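Local coordinates for peptide ABC transporter permease (PDB 6EXS), which probably carries small peptides, including thioalcohol-conjugated malodour precursors, across the bacterial membrane, with proton coupling as in other POT family transporters, at residues Gly86-Thr91 and Ser133-Arg138; Gly161-Pro166 and Asn339-Leu344; Ala333-Ile338 and Trp398-Tyr403. All blocks are in the same frame, centred on the assembly; numbering follows the deposited sequence.

Interaction 1 (Gly86-Thr91 and Ser133-Arg138); sequences GTRGAT and SNIVGR. With OLC ((2R)-2,3-dihydroxypropyl (9Z)-octadec-9-enoate), chain M.
I135 drives its side chain among T87, R88 and T91 and gives the largest share of the contact. I135 CG1 is set anti to the carbonyl carbon (chi1 -67°), 3.4 Å from T87 OG1; the two side chains pass each other in opposite directions. The terminal I135 CD1 comes as near to T91 OG1, again 3.4 Å, and meets R88 CD at 3.8 Å. The T91 hydroxyl it touches is already engaged: T91 OG1 donates to T87 O at 2.7 Å from above the carbonyl plane, while T91 N reaches the same oxygen from the opposite face. R88 lends its aliphatic part here, whereas its guanidinium is bound by Y196, N200, G205 and V207.

Beside N134 the fit is looser and wetter. T87 CG2 comes no closer than 3.8 Å to N134 OD1, and a water links the hydroxyl T87 OG1, 2.7 Å away, to the amide oxygen N134 OD1, to which it donates. Two steeply inclined, oppositely directed transmembrane helices thus meet mainly around one isoleucine, where T87 and R88 close a GxxxADRxxGxR sequence, consistent with the cytoplasmic loop motif of the major facilitator superfamily.

Interaction 2 (Gly161-Pro166 and Asn339-Leu344); sequences GALISP and NPLFIL. With C3H (2-[[(2~{R})-2-azanyl-3-[(3~{S})-3-methyl-1-oxidanyl-hexan-3-yl]sulfanyl-propanoyl]amino]ethanoic acid), chain O.
P340 presents its pyrrolidine ring to A162 and L163, and around this ring protein and ligand meet. P340 CG is 3.6 Å from A162 CB and also 3.7 Å from the amino nitrogen N of the bound conjugated peptide C3H; the neighbouring P340 CB turns to the backbone of L163, at 3.9 Å from L163 N. The flat side-chain amide of N339 packs beside the ligand, its CG nearest C3H C5, and is tied through ND2 to E410. A162 CB, for its part, touches the ligand's peptide group at 3.7 Å from C3H N1. The proline ring and the alanine methyl therefore form one apolar patch that serves both the helix contact and the pocket wall. Just before the ring, N339 N donates to the ligand hydroxyl C3H O at 3.0 Å, with an N-H...O angle of 163°, an amide made available because it lies in the first turn of helix 338-357.

Farther from the ligand the contact becomes a leucine cluster. L163 has CG anti to its backbone N (chi1 165°), and its two methyls divide the work: CD1 rests on L341 CB at 3.8 Å, and CD2 meets L344 CD1 at 3.7 Å.

The two helix segments run in roughly opposite directions, 139° between their N-to-C directions, and belong to different six-helix bundles of the transporter fold, so the contact spans the interface between the halves. Helix 16-44 covers A162 through Y33 and I164 through F26 and F30, while helix 396-418 flanks the other partner through V404 and V407.

Interaction 3 (Ala333-Ile338 and Trp398-Tyr403); sequences ALFQSI and WVILSY. With C3H (2-[[(2~{R})-2-azanyl-3-[(3~{S})-3-methyl-1-oxidanyl-hexan-3-yl]sulfanyl-propanoyl]amino]ethanoic acid), chain O; OLC ((2R)-2,3-dihydroxypropyl (9Z)-octadec-9-enoate), chain B.
F335 and Y403 lay their rings nearly parallel, planes at 22°, but slid so far apart that they barely overlap; the centroids are 5.4 Å from each other. With this offset, F335 CD1 approaches Y403 CE2 at 3.4 Å, and the carbonyl oxygen F335 O sits over one face of the tyrosine ring, displaced toward its rim. Beyond the tyrosine, the far end of the phenylalanine is the first bump, fitting into the angle formed by V399 and I400. F335 CE1 touches V399 CG1 at 3.7 Å, whereas I400 CG1 lies at the ring's edge.

I338 supplies the second bump. Its CG1 stands anti to the carbonyl carbon (chi1 -58°), and the terminal CD1 enters the notch between I400 and Y403, 3.9 Å from I400 CG1 and 3.8 Å from Y403 CD2. The other branch, CG2, rests against Y403 CB. An acyl chain of a bound monoolein runs along I338 CG1 and I400 CG2, lining the outer side of this hydrophobic seam with lipid.

The inner side belongs to the pocket, where two carbonyls accept from the ligand: C3H O donates to F335 O at 2.8 Å, and C3H N donates to Q336 O at 3.0 Å. Y403, whose hydroxyl is bonded to G305, also packs its CD1 on the ligand carbon C6.

The loop segment leads directly into helix 338-357 and lies against helix 396-418, with helix 309-316 adding L309 and N310, helix 364-389 backing V399 through I382, and helix 147-174 meeting Q336 and S337 through P166.

Interactions 2 and 3 form one continuous region, their centres about 11 Å apart: both touch the conjugated peptide, and S337 OG probably bonds to L163 O between them. Interaction 2 joins the two bundles through aliphatic side chains, partly buried, whereas interaction 3 lies wholly within the C-terminal bundle, is fully buried and combines aromatic rings with branched aliphatic side chains. Interaction 1, about 25 Å from interaction 2 and 34 Å from interaction 3 between centres, stays within the N-terminal bundle and takes no part in the pocket. Also largely buried, it differs in chemistry, with hydroxyls and a water beside its isoleucine. Helices 110-137 and 147-174, which carry parts of interactions 1 and 2, are consecutive in the chain.

Interaction 1 (Gly86-Thr91 and Ser133-Arg138)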
loop_
_atom_site.group_PDB
_atom_site.type_symbol
_atom_site.label_atom_id
_atom_site.label_comp_id
_atom_site.label_asym_id
_atom_site.label_seq_id
_atom_site.Cartn_x
_atom_site.Cartn_y
_atom_site.Cartn_z
ATOM N N GLY A 86 18.505 13.994 1.916
ATOM C CA GLY A 86 18.422 13.480 3.270
ATOM C C GLY A 86 16.988 13.035 3.434
ATOM O O GLY A 86 16.154 13.334 2.574
ATOM N N THR A 87 16.670 12.322 4.512
ATOM C CA THR A 87 15.308 11.820 4.712
ATOM C C THR A 87 14.348 12.937 5.128
ATOM O O THR A 87 13.182 12.888 4.743
ATOM C CB THR A 87 15.290 10.611 5.655
ATOM O OG1 THR A 87 15.920 10.968 6.880
ATOM C CG2 THR A 87 16.008 9.401 5.061
ATOM N N ARG A 88 14.841 13.962 5.856
ATOM C CA ARG A 88 14.014 15.085 6.328
ATOM C C ARG A 88 13.462 15.926 5.192
ATOM O O ARG A 88 12.245 16.127 5.122
ATOM C CB ARG A 88 14.755 15.955 7.355
ATOM C CG ARG A 88 15.066 15.222 8.644
ATOM C CD ARG A 88 13.944 15.210 9.677
ATOM N NE ARG A 88 13.802 16.487 10.379
ATOM C CZ ARG A 88 14.571 16.888 11.387
ATOM N NH1 ARG A 88 15.569 16.123 11.816
ATOM N NH2 ARG A 88 14.354 18.060 11.968
ATOM N N GLY A 89 14.350 16.363 4.301
ATOM C CA GLY A 89 14.001 17.147 3.124
ATOM C C GLY A 89 12.989 16.443 2.248
ATOM O O GLY A 89 11.984 17.047 1.868
ATOM N N ALA A 90 13.226 15.136 1.990
ATOM C CA ALA A 90 12.383 14.232 1.202
ATOM C C ALA A 90 10.977 14.031 1.813
ATOM O O ALA A 90 9.995 14.012 1.060
ATOM C CB ALA A 90 13.083 12.893 1.012
ATOM N N THR A 91 10.881 13.902 3.167
ATOM C CA THR A 91 9.616 13.758 3.913
ATOM C C THR A 91 8.788 15.057 3.753
ATOM O O THR A 91 7.572 14.990 3.574
ATOM C CB THR A 91 9.895 13.459 5.428
ATOM O OG1 THR A 91 10.680 12.276 5.557
ATOM C CG2 THR A 91 8.611 13.324 6.272
ATOM N N SER A 133 9.550 6.538 7.747
ATOM C CA SER A 133 9.799 5.247 8.388
ATOM C C SER A 133 11.234 5.167 8.863
ATOM O O SER A 133 11.500 4.722 9.981
ATOM C CB SER A 133 9.507 4.111 7.412
ATOM O OG SER A 133 8.504 3.251 7.919
ATOM N N ASN A 134 12.152 5.625 8.006
ATOM C CA ASN A 134 13.577 5.683 8.241
ATOM C C ASN A 134 13.890 6.583 9.447
ATOM O O ASN A 134 14.645 6.164 10.335
ATOM C CB ASN A 134 14.267 6.178 6.979
ATOM C CG ASN A 134 15.744 5.960 6.983
ATOM O OD1 ASN A 134 16.488 6.642 7.687
ATOM N ND2 ASN A 134 16.197 4.995 6.204
ATOM N N ILE A 135 13.293 7.804 9.490
ATOM C CA ILE A 135 13.463 8.783 10.582
ATOM C C ILE A 135 13.079 8.160 11.926
ATOM O O ILE A 135 13.860 8.253 12.868
ATOM C CB ILE A 135 12.739 10.137 10.296
ATOM C CG1 ILE A 135 13.403 10.872 9.103
ATOM C CG2 ILE A 135 12.716 11.038 11.541
ATOM C CD1 ILE A 135 12.502 11.908 8.385
ATOM N N VAL A 136 11.914 7.476 11.977
ATOM C CA VAL A 136 11.367 6.762 13.148
ATOM C C VAL A 136 12.416 5.805 13.760
ATOM O O VAL A 136 12.700 5.900 14.955
ATOM C CB VAL A 136 10.033 6.042 12.808
ATOM C CG1 VAL A 136 9.619 5.078 13.911
ATOM C CG2 VAL A 136 8.919 7.044 12.525
ATOM N N GLY A 137 13.000 4.936 12.931
ATOM C CA GLY A 137 14.029 3.995 13.365
ATOM C C GLY A 137 15.339 4.638 13.786
ATOM O O GLY A 137 16.027 4.110 14.662
ATOM N N ARG A 138 15.689 5.803 13.185
ATOM C CA ARG A 138 16.937 6.524 13.486
ATOM C C ARG A 138 16.841 7.415 14.757
ATOM O O ARG A 138 17.826 8.044 15.160
ATOM C CB ARG A 138 17.452 7.299 12.253
ATOM C CG ARG A 138 17.978 6.364 11.160
ATOM C CD ARG A 138 19.316 6.784 10.575
ATOM N NE ARG A 138 19.266 6.849 9.110
ATOM C CZ ARG A 138 19.563 5.841 8.294
ATOM N NH1 ARG A 138 19.942 4.667 8.789
ATOM N NH2 ARG A 138 19.482 5.997 6.977
HETATM C C24 OLC M . 16.763 19.920 0.686
HETATM C C5 OLC M . 9.273 23.969 -1.312
HETATM C C4 OLC M . 9.363 22.707 -0.471
HETATM C C3 OLC M . 10.767 22.399 0.019
HETATM C C2 OLC M . 10.842 21.098 0.808
HETATM C C21 OLC M . 14.259 19.725 0.556
HETATM C C1 OLC M . 12.217 20.749 1.305
HETATM C C22 OLC M . 15.455 20.641 0.432
HETATM O O19 OLC M . 12.519 20.669 2.468
HETATM O O25 OLC M . 16.905 19.547 2.052
HETATM O O23 OLC M . 15.471 21.226 -0.875
HETATM O O20 OLC M . 13.057 20.491 0.287
HETATM O O HOH W 1 16.468 9.145 8.776
#

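Interaction 2 (Gly161-Pro166 and Asn339-Leu344)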
loop_
_atom_site.group_PDB
_atom_site.type_symbol
_atom_site.label_atom_id
_atom_site.label_comp_id
_atom_site.label_asym_id
_atom_site.label_seq_id
_atom_site.Cartn_x
_atom_site.Cartn_y
_atom_site.Cartn_z
ATOM N N GLY A 161 -5.920 6.172 10.863
ATOM C CA GLY A 161 -6.239 7.070 9.759
ATOM C C GLY A 161 -7.109 6.365 8.733
ATOM O O GLY A 161 -8.147 6.892 8.327
ATOM N N ALA A 162 -6.713 5.128 8.365
ATOM C CA ALA A 162 -7.438 4.259 7.438
ATOM C C ALA A 162 -8.834 3.866 7.951
ATOM O O ALA A 162 -9.724 3.662 7.132
ATOM C CB ALA A 162 -6.623 3.014 7.138
ATOM N N LEU A 163 -9.021 3.746 9.285
ATOM C CA LEU A 163 -10.298 3.371 9.907
ATOM C C LEU A 163 -11.292 4.524 9.996
ATOM O O LEU A 163 -12.444 4.338 9.619
ATOM C CB LEU A 163 -10.086 2.709 11.299
ATOM C CG LEU A 163 -11.305 2.587 12.234
ATOM C CD1 LEU A 163 -12.367 1.598 11.689
ATOM C CD2 LEU A 163 -10.888 2.212 13.634
ATOM N N ILE A 164 -10.857 5.694 10.512
ATOM C CA ILE A 164 -11.694 6.880 10.750
ATOM C C ILE A 164 -12.132 7.626 9.459
ATOM O O ILE A 164 -13.300 8.024 9.365
ATOM C CB ILE A 164 -10.996 7.841 11.769
ATOM C CG1 ILE A 164 -10.738 7.124 13.130
ATOM C CG2 ILE A 164 -11.810 9.114 12.004
ATOM C CD1 ILE A 164 -9.702 7.798 14.066
ATOM N N SER A 165 -11.207 7.852 8.502
ATOM C CA SER A 165 -11.493 8.629 7.290
ATOM C C SER A 165 -12.672 8.106 6.429
ATOM O O SER A 165 -13.480 8.958 6.065
ATOM C CB SER A 165 -10.247 8.829 6.440
ATOM O OG SER A 165 -9.638 7.612 6.045
ATOM N N PRO A 166 -12.859 6.789 6.100
ATOM C CA PRO A 166 -14.050 6.392 5.321
ATOM C C PRO A 166 -15.359 6.675 6.078
ATOM O O PRO A 166 -16.339 7.101 5.454
ATOM C CB PRO A 166 -13.832 4.891 5.083
ATOM C CG PRO A 166 -12.354 4.678 5.282
ATOM C CD PRO A 166 -12.044 5.598 6.419
ATOM N N ASN A 339 -10.860 -3.903 7.232
ATOM C CA ASN A 339 -9.482 -4.370 7.367
ATOM C C ASN A 339 -8.676 -3.582 8.447
ATOM O O ASN A 339 -8.128 -4.243 9.325
ATOM C CB ASN A 339 -8.803 -4.370 5.997
ATOM C CG ASN A 339 -7.401 -4.859 5.947
ATOM O OD1 ASN A 339 -6.486 -4.127 6.290
ATOM N ND2 ASN A 339 -7.198 -6.057 5.403
ATOM N N PRO A 340 -8.634 -2.214 8.455
ATOM C CA PRO A 340 -7.914 -1.510 9.538
ATOM C C PRO A 340 -8.502 -1.730 10.938
ATOM O O PRO A 340 -7.734 -1.760 11.900
ATOM C CB PRO A 340 -7.973 -0.036 9.123
ATOM C CG PRO A 340 -8.448 -0.025 7.712
ATOM C CD PRO A 340 -9.230 -1.255 7.500
ATOM N N LEU A 341 -9.843 -1.901 11.066
ATOM C CA LEU A 341 -10.477 -2.176 12.364
ATOM C C LEU A 341 -10.006 -3.524 12.932
ATOM O O LEU A 341 -9.622 -3.588 14.106
ATOM C CB LEU A 341 -12.015 -2.147 12.277
ATOM C CG LEU A 341 -12.783 -2.522 13.564
ATOM C CD1 LEU A 341 -12.610 -1.467 14.646
ATOM C CD2 LEU A 341 -14.251 -2.753 13.282
ATOM N N PHE A 342 -10.015 -4.586 12.102
ATOM C CA PHE A 342 -9.582 -5.927 12.516
ATOM C C PHE A 342 -8.088 -6.001 12.816
ATOM O O PHE A 342 -7.697 -6.742 13.717
ATOM C CB PHE A 342 -10.020 -6.991 11.507
ATOM C CG PHE A 342 -11.443 -7.439 11.742
ATOM C CD1 PHE A 342 -12.516 -6.616 11.406
ATOM C CD2 PHE A 342 -11.714 -8.669 12.330
ATOM C CE1 PHE A 342 -13.830 -7.010 11.664
ATOM C CE2 PHE A 342 -13.034 -9.070 12.575
ATOM C CZ PHE A 342 -14.081 -8.238 12.244
ATOM N N ILE A 343 -7.262 -5.206 12.099
ATOM C CA ILE A 343 -5.826 -5.120 12.362
ATOM C C ILE A 343 -5.663 -4.495 13.750
ATOM O O ILE A 343 -4.993 -5.079 14.587
ATOM C CB ILE A 343 -5.048 -4.358 11.248
ATOM C CG1 ILE A 343 -5.036 -5.172 9.931
ATOM C CG2 ILE A 343 -3.602 -4.050 11.701
ATOM C CD1 ILE A 343 -4.594 -4.419 8.731
ATOM N N LEU A 344 -6.333 -3.358 14.010
ATOM C CA LEU A 344 -6.287 -2.671 15.302
ATOM C C LEU A 344 -6.726 -3.547 16.473
ATOM O O LEU A 344 -6.066 -3.546 17.510
ATOM C CB LEU A 344 -7.089 -1.351 15.275
ATOM C CG LEU A 344 -6.439 -0.163 14.558
ATOM C CD1 LEU A 344 -7.479 0.844 14.154
ATOM C CD2 LEU A 344 -5.389 0.506 15.410
HETATM O O2 C3H O . -2.867 0.622 5.364
HETATM C C11 C3H O . -3.385 -0.173 6.065
HETATM O O3 C3H O . -2.737 -1.053 6.745
HETATM C C10 C3H O . -4.867 -0.333 6.235
HETATM N N1 C3H O . -5.622 0.069 5.072
HETATM C C9 C3H O . -5.851 -0.766 4.073
HETATM O O1 C3H O . -4.973 -1.431 3.544
HETATM C C8 C3H O . -7.253 -0.914 3.582
HETATM N N C3H O . -8.053 0.198 4.076
HETATM C C7 C3H O . -7.301 -0.891 2.053
HETATM S S C3H O . -7.485 -2.478 1.198
HETATM C C3 C3H O . -9.160 -3.246 1.530
HETATM C C4 C3H O . -10.173 -2.342 0.876
HETATM C C5 C3H O . -9.294 -3.407 3.050
HETATM C C6 C3H O . -10.650 -3.809 3.585
HETATM O O C3H O . -11.192 -2.847 4.429
HETATM C C2 C3H O . -9.252 -4.640 0.916
HETATM C C1 C3H O . -9.459 -5.777 1.902
HETATM C C C3H O . -9.551 -7.105 1.201
#

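Interaction 3 (Ala333-Ile338 and Trp398-Tyr403)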
loop_
_atom_site.group_PDB
_atom_site.type_symbol
_atom_site.label_atom_id
_atom_site.label_comp_id
_atom_site.label_asym_id
_atom_site.label_seq_id
_atom_site.Cartn_x
_atom_site.Cartn_y
_atom_site.Cartn_z
ATOM N N ALA A 333 -18.414 3.306 1.298
ATOM C CA ALA A 333 -17.037 3.670 1.682
ATOM C C ALA A 333 -16.560 3.002 2.977
ATOM O O ALA A 333 -15.350 2.877 3.176
ATOM C CB ALA A 333 -16.873 5.179 1.769
ATOM N N LEU A 334 -17.501 2.524 3.824
ATOM C CA LEU A 334 -17.199 1.833 5.086
ATOM C C LEU A 334 -16.595 0.438 4.893
ATOM O O LEU A 334 -16.002 -0.091 5.828
ATOM C CB LEU A 334 -18.414 1.791 6.017
ATOM C CG LEU A 334 -18.494 2.941 7.008
ATOM C CD1 LEU A 334 -19.214 4.119 6.423
ATOM C CD2 LEU A 334 -19.187 2.507 8.267
ATOM N N PHE A 335 -16.684 -0.134 3.674
ATOM C CA PHE A 335 -16.038 -1.409 3.331
ATOM C C PHE A 335 -14.514 -1.307 3.520
ATOM O O PHE A 335 -13.883 -2.325 3.783
ATOM C CB PHE A 335 -16.298 -1.771 1.863
ATOM C CG PHE A 335 -17.626 -2.408 1.549
ATOM C CD1 PHE A 335 -18.064 -3.529 2.249
ATOM C CD2 PHE A 335 -18.398 -1.949 0.488
ATOM C CE1 PHE A 335 -19.278 -4.141 1.931
ATOM C CE2 PHE A 335 -19.608 -2.571 0.163
ATOM C CZ PHE A 335 -20.044 -3.652 0.894
ATOM N N GLN A 336 -13.934 -0.080 3.366
ATOM C CA GLN A 336 -12.495 0.240 3.507
ATOM C C GLN A 336 -12.003 0.282 4.965
ATOM O O GLN A 336 -10.788 0.238 5.199
ATOM C CB GLN A 336 -12.157 1.588 2.830
ATOM C CG GLN A 336 -12.514 1.680 1.364
ATOM C CD GLN A 336 -11.857 0.579 0.598
ATOM O OE1 GLN A 336 -12.502 -0.401 0.216
ATOM N NE2 GLN A 336 -10.544 0.692 0.419
ATOM N N SER A 337 -12.943 0.431 5.915
ATOM C CA SER A 337 -12.713 0.514 7.352
ATOM C C SER A 337 -12.645 -0.872 8.013
ATOM O O SER A 337 -12.150 -0.965 9.144
ATOM C CB SER A 337 -13.813 1.352 8.015
ATOM O OG SER A 337 -13.721 2.731 7.687
ATOM N N ILE A 338 -13.124 -1.942 7.313
ATOM C CA ILE A 338 -13.167 -3.310 7.857
ATOM C C ILE A 338 -11.758 -3.841 8.217
ATOM O O ILE A 338 -11.521 -4.202 9.370
ATOM C CB ILE A 338 -13.971 -4.311 6.973
ATOM C CG1 ILE A 338 -15.435 -3.829 6.766
ATOM C CG2 ILE A 338 -13.940 -5.729 7.601
ATOM C CD1 ILE A 338 -16.218 -4.549 5.713
ATOM N N TRP A 398 -22.393 -11.157 3.943
ATOM C CA TRP A 398 -21.574 -12.044 3.115
ATOM C C TRP A 398 -20.327 -11.316 2.615
ATOM O O TRP A 398 -19.225 -11.837 2.778
ATOM C CB TRP A 398 -22.391 -12.604 1.935
ATOM C CG TRP A 398 -23.425 -13.624 2.326
ATOM C CD1 TRP A 398 -24.772 -13.528 2.152
ATOM C CD2 TRP A 398 -23.189 -14.893 2.963
ATOM N NE1 TRP A 398 -25.394 -14.661 2.631
ATOM C CE2 TRP A 398 -24.446 -15.520 3.125
ATOM C CE3 TRP A 398 -22.033 -15.571 3.401
ATOM C CZ2 TRP A 398 -24.582 -16.789 3.703
ATOM C CZ3 TRP A 398 -22.169 -16.832 3.966
ATOM C CH2 TRP A 398 -23.434 -17.418 4.131
ATOM N N VAL A 399 -20.491 -10.098 2.051
ATOM C CA VAL A 399 -19.403 -9.245 1.531
ATOM C C VAL A 399 -18.462 -8.880 2.681
ATOM O O VAL A 399 -17.248 -8.929 2.504
ATOM C CB VAL A 399 -19.926 -7.985 0.783
ATOM C CG1 VAL A 399 -18.796 -7.274 0.038
ATOM C CG2 VAL A 399 -21.051 -8.344 -0.179
ATOM N N ILE A 400 -19.033 -8.571 3.871
ATOM C CA ILE A 400 -18.295 -8.253 5.092
ATOM C C ILE A 400 -17.485 -9.483 5.570
ATOM O O ILE A 400 -16.322 -9.329 5.939
ATOM C CB ILE A 400 -19.228 -7.630 6.183
ATOM C CG1 ILE A 400 -19.739 -6.231 5.715
ATOM C CG2 ILE A 400 -18.505 -7.535 7.552
ATOM C CD1 ILE A 400 -20.933 -5.676 6.448
ATOM N N LEU A 401 -18.083 -10.696 5.504
ATOM C CA LEU A 401 -17.421 -11.961 5.856
ATOM C C LEU A 401 -16.206 -12.208 4.946
ATOM O O LEU A 401 -15.183 -12.691 5.426
ATOM C CB LEU A 401 -18.413 -13.151 5.823
ATOM C CG LEU A 401 -17.889 -14.574 6.143
ATOM C CD1 LEU A 401 -17.051 -14.632 7.450
ATOM C CD2 LEU A 401 -19.024 -15.568 6.181
ATOM N N SER A 402 -16.300 -11.831 3.660
ATOM C CA SER A 402 -15.175 -11.961 2.725
ATOM C C SER A 402 -13.986 -11.080 3.167
ATOM O O SER A 402 -12.862 -11.569 3.215
ATOM C CB SER A 402 -15.605 -11.621 1.307
ATOM O OG SER A 402 -14.548 -11.929 0.416
ATOM N N TYR A 403 -14.257 -9.814 3.561
ATOM C CA TYR A 403 -13.258 -8.870 4.075
ATOM C C TYR A 403 -12.593 -9.410 5.352
ATOM O O TYR A 403 -11.374 -9.323 5.485
ATOM C CB TYR A 403 -13.907 -7.506 4.372
ATOM C CG TYR A 403 -14.087 -6.633 3.150
ATOM C CD1 TYR A 403 -13.000 -5.980 2.568
ATOM C CD2 TYR A 403 -15.346 -6.435 2.590
ATOM C CE1 TYR A 403 -13.162 -5.165 1.450
ATOM C CE2 TYR A 403 -15.513 -5.654 1.449
ATOM C CZ TYR A 403 -14.420 -5.006 0.890
ATOM O OH TYR A 403 -14.581 -4.218 -0.224
HETATM O O2 C3H O . -2.867 0.622 5.364
HETATM C C11 C3H O . -3.385 -0.173 6.065
HETATM O O3 C3H O . -2.737 -1.053 6.745
HETATM C C10 C3H O . -4.867 -0.333 6.235
HETATM N N1 C3H O . -5.622 0.069 5.072
HETATM C C9 C3H O . -5.851 -0.766 4.073
HETATM O O1 C3H O . -4.973 -1.431 3.544
HETATM C C8 C3H O . -7.253 -0.914 3.582
HETATM N N C3H O . -8.053 0.198 4.076
HETATM C C7 C3H O . -7.301 -0.891 2.053
HETATM S S C3H O . -7.485 -2.478 1.198
HETATM C C3 C3H O . -9.160 -3.246 1.530
HETATM C C4 C3H O . -10.173 -2.342 0.876
HETATM C C5 C3H O . -9.294 -3.407 3.050
HETATM C C6 C3H O . -10.650 -3.809 3.585
HETATM O O C3H O . -11.192 -2.847 4.429
HETATM C C2 C3H O . -9.252 -4.640 0.916
HETATM C C1 C3H O . -9.459 -5.777 1.902
HETATM C C C3H O . -9.551 -7.105 1.201
HETATM C C18 OLC B . -16.814 -0.189 10.808
HETATM C C10 OLC B . -18.635 -9.431 11.254
HETATM C C9 OLC B . -18.909 -10.475 10.472
HETATM C C17 OLC B . -16.386 -1.339 9.923
HETATM C C11 OLC B . -19.279 -8.063 11.259
HETATM C C8 OLC B . -19.926 -10.564 9.362
HETATM C C24 OLC B . -28.633 -16.623 5.071
HETATM C C16 OLC B . -17.468 -2.375 9.678
HETATM C C12 OLC B . -18.261 -6.914 11.312
HETATM C C7 OLC B . -21.203 -11.332 9.720
HETATM C C15 OLC B . -17.490 -3.534 10.663
HETATM C C13 OLC B . -18.877 -5.535 11.499
HETATM C C6 OLC B . -21.086 -12.858 9.770
HETATM C C14 OLC B . -18.580 -4.560 10.366
HETATM C C5 OLC B . -21.104 -13.595 8.428
HETATM C C4 OLC B . -22.438 -13.661 7.677
HETATM C C3 OLC B . -23.477 -14.612 8.256
HETATM C C2 OLC B . -24.426 -15.196 7.205
HETATM C C21 OLC B . -27.516 -14.367 5.395
HETATM C C1 OLC B . -25.624 -14.355 6.863
HETATM C C22 OLC B . -28.818 -15.136 5.291
HETATM O O19 OLC B . -25.740 -13.186 7.114
HETATM O O25 OLC B . -28.058 -16.897 3.799
HETATM O O23 OLC B . -29.632 -14.907 6.441
HETATM O O20 OLC B . -26.549 -15.077 6.213
#